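Local coordinates for outer membrane porin protein 32 (Delftia acidovorans, PDB 2FGQ) that forms trimeric, anion-selective channels across the bacterial outer membrane and binds malate inside the pore, at residues 34-39 with 58-63. Residues are numbered along the deposited sequence; the frame is centred on the assembly and turned at random.
Sequences ASTSRL and EGEIFG. With SO4 (sulfate ion), chain G.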
loop_
_atom_site.group_PDB
_atom_site.type_symbol
_atom_site.label_atom_id
_atom_site.label_comp_id
_atom_site.label_asym_id
_atom_site.label_seq_id
_atom_site.Cartn_x
_atom_site.Cartn_y
_atom_site.Cartn_z
ATOM N N ALA A 34 13.681 1.825 -18.892
ATOM C CA ALA A 34 14.330 0.609 -19.418
ATOM C C ALA A 34 13.598 -0.668 -18.952
ATOM O O ALA A 34 13.398 -1.591 -19.722
ATOM C CB ALA A 34 15.793 0.565 -19.031
ATOM N N SER A 35 13.188 -0.723 -17.692
ATOM C CA SER A 35 12.318 -1.793 -17.169
ATOM C C SER A 35 11.329 -1.174 -16.229
ATOM O O SER A 35 11.646 -0.196 -15.554
ATOM C CB SER A 35 13.125 -2.828 -16.402
ATOM O OG SER A 35 14.084 -3.481 -17.210
ATOM N N THR A 36 10.150 -1.749 -16.130
ATOM C CA THR A 36 9.201 -1.237 -15.158
ATOM C C THR A 36 9.689 -1.452 -13.735
ATOM O O THR A 36 10.048 -2.549 -13.343
ATOM C CB THR A 36 7.818 -1.845 -15.368
ATOM O OG1 THR A 36 7.395 -1.626 -16.730
ATOM C CG2 THR A 36 6.787 -1.200 -14.440
ATOM N N SER A 37 9.705 -0.367 -12.979
ATOM C CA SER A 37 10.077 -0.424 -11.570
ATOM C C SER A 37 9.066 -1.243 -10.808
ATOM O O SER A 37 7.878 -1.156 -11.070
ATOM C CB SER A 37 10.133 0.963 -10.936
ATOM O OG SER A 37 10.985 1.841 -11.593
ATOM N N ARG A 38 9.562 -2.054 -9.889
ATOM C CA ARG A 38 8.694 -2.997 -9.192
ATOM C C ARG A 38 9.271 -3.445 -7.879
ATOM O O ARG A 38 10.473 -3.321 -7.628
ATOM C CB ARG A 38 8.473 -4.235 -10.103
ATOM C CG ARG A 38 9.682 -5.144 -10.223
ATOM C CD ARG A 38 9.657 -6.070 -11.448
ATOM N NE ARG A 38 9.780 -5.295 -12.658
ATOM C CZ ARG A 38 9.831 -5.802 -13.879
ATOM N NH1 ARG A 38 9.682 -7.114 -14.074
ATOM N NH2 ARG A 38 10.026 -5.001 -14.917
ATOM N N LEU A 39 8.393 -4.028 -7.068
ATOM C CA LEU A 39 8.756 -4.640 -5.784
ATOM C C LEU A 39 7.879 -5.884 -5.657
ATOM O O LEU A 39 6.701 -5.797 -5.869
ATOM C CB LEU A 39 8.547 -3.674 -4.627
ATOM C CG LEU A 39 8.802 -4.256 -3.238
ATOM C CD1 LEU A 39 10.247 -4.593 -3.040
ATOM C CD2 LEU A 39 8.383 -3.237 -2.199
ATOM N N GLU A 58 3.533 -8.854 -6.852
ATOM C CA GLU A 58 4.383 -7.815 -7.409
ATOM C C GLU A 58 3.579 -6.567 -7.715
ATOM O O GLU A 58 2.502 -6.608 -8.288
ATOM C CB GLU A 58 5.019 -8.341 -8.667
ATOM C CG GLU A 58 5.967 -7.413 -9.382
ATOM C CD GLU A 58 6.504 -7.989 -10.684
ATOM O OE1 GLU A 58 6.885 -9.176 -10.709
ATOM O OE2 GLU A 58 6.618 -7.225 -11.675
ATOM N N GLY A 59 4.166 -5.427 -7.361
ATOM C CA GLY A 59 3.589 -4.125 -7.633
ATOM C C GLY A 59 4.577 -3.153 -8.219
ATOM O O GLY A 59 5.779 -3.289 -8.030
ATOM N N GLU A 60 4.024 -2.178 -8.923
ATOM C CA GLU A 60 4.865 -1.157 -9.541
ATOM C C GLU A 60 5.348 -0.165 -8.477
ATOM O O GLU A 60 4.679 0.131 -7.479
ATOM C CB GLU A 60 4.071 -0.380 -10.589
ATOM C CG GLU A 60 4.908 0.561 -11.433
ATOM C CD GLU A 60 4.259 1.068 -12.706
ATOM O OE1 GLU A 60 3.160 0.591 -13.089
ATOM O OE2 GLU A 60 4.922 1.928 -13.374
ATOM N N ILE A 61 6.575 0.302 -8.707
ATOM C CA ILE A 61 7.197 1.363 -7.932
ATOM C C ILE A 61 7.258 2.636 -8.749
ATOM O O ILE A 61 7.597 2.617 -9.913
ATOM C CB ILE A 61 8.612 0.915 -7.474
ATOM C CG1 ILE A 61 8.486 -0.235 -6.477
ATOM C CG2 ILE A 61 9.450 2.073 -6.949
ATOM C CD1 ILE A 61 7.930 0.142 -5.140
ATOM N N PHE A 62 6.972 3.752 -8.114
ATOM C CA PHE A 62 7.054 5.079 -8.685
ATOM C C PHE A 62 8.012 5.918 -7.855
ATOM O O PHE A 62 7.602 6.573 -6.887
ATOM C CB PHE A 62 5.650 5.734 -8.742
ATOM C CG PHE A 62 4.625 4.928 -9.491
ATOM C CD1 PHE A 62 4.480 5.053 -10.877
ATOM C CD2 PHE A 62 3.845 4.023 -8.830
ATOM C CE1 PHE A 62 3.526 4.295 -11.580
ATOM C CE2 PHE A 62 2.916 3.263 -9.502
ATOM C CZ PHE A 62 2.753 3.392 -10.888
ATOM N N GLY A 63 9.296 5.852 -8.191
ATOM C CA GLY A 63 10.327 6.459 -7.371
ATOM C C GLY A 63 10.268 7.960 -7.352
ATOM O O GLY A 63 10.711 8.571 -6.389
HETATM S S SO4 G . 10.416 -7.152 -17.542
HETATM O O1 SO4 G . 11.596 -6.265 -17.358
HETATM O O2 SO4 G . 10.461 -7.780 -18.924
HETATM O O3 SO4 G . 10.370 -8.181 -16.441
HETATM O O4 SO4 G . 9.177 -6.361 -17.393
HETATM O O HOH W 1 11.098 4.311 -9.886
HETATM O O HOH W 2 9.160 -9.421 -12.355
#
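The guanidinium of Arg38 meets the Glu58 carboxylate obliquely, the two planes 25° apart; at the guanidinium's edge lie a sulfate, probably from the crystallisation liquor, and a water that accepts from Arg38 NH1 and donates to Glu58 OE1. Glu60 CG covers one face of the Phe62 ring, offset toward the rim. In this 16-stranded porin barrel the contact sits on the antiparallel hairpin of strands 26-48 and 51-60. Glu58 OE2 stands 3.8 Å from Arg38 NE, a long salt bridge of charges alone; its stronger partner is Arg75 NE. The bend at chi3 (67°) sets Arg38 NE where it and NH2 both donate to Thr36 O, NE at 2.8 Å. NH1 donates to sulfate O3 at 2.7 Å, and NH2 also to sulfate O4; such a many-armed cation is consistent with an anion-selective pore, where Thr36 OG1 binds malate. Thr36 CG2 touches the Glu60 carboxylate, which pairs with Lys308. Apolar Leu39 CB lies 3.9 Å from Ile61 CD1; Leu39 packs on Leu41 and Ile61 on Phe73 of a second subunit. Gly59, adding no side chain to Leu39's face, forms an antiparallel hydrogen-bonded pair with it, Gly59 N reaching Leu39 O at 3.0 Å. Beyond the paired strands, Ile61 N donates to Ser37 O at 3.1 Å, from above the carbonyl plane.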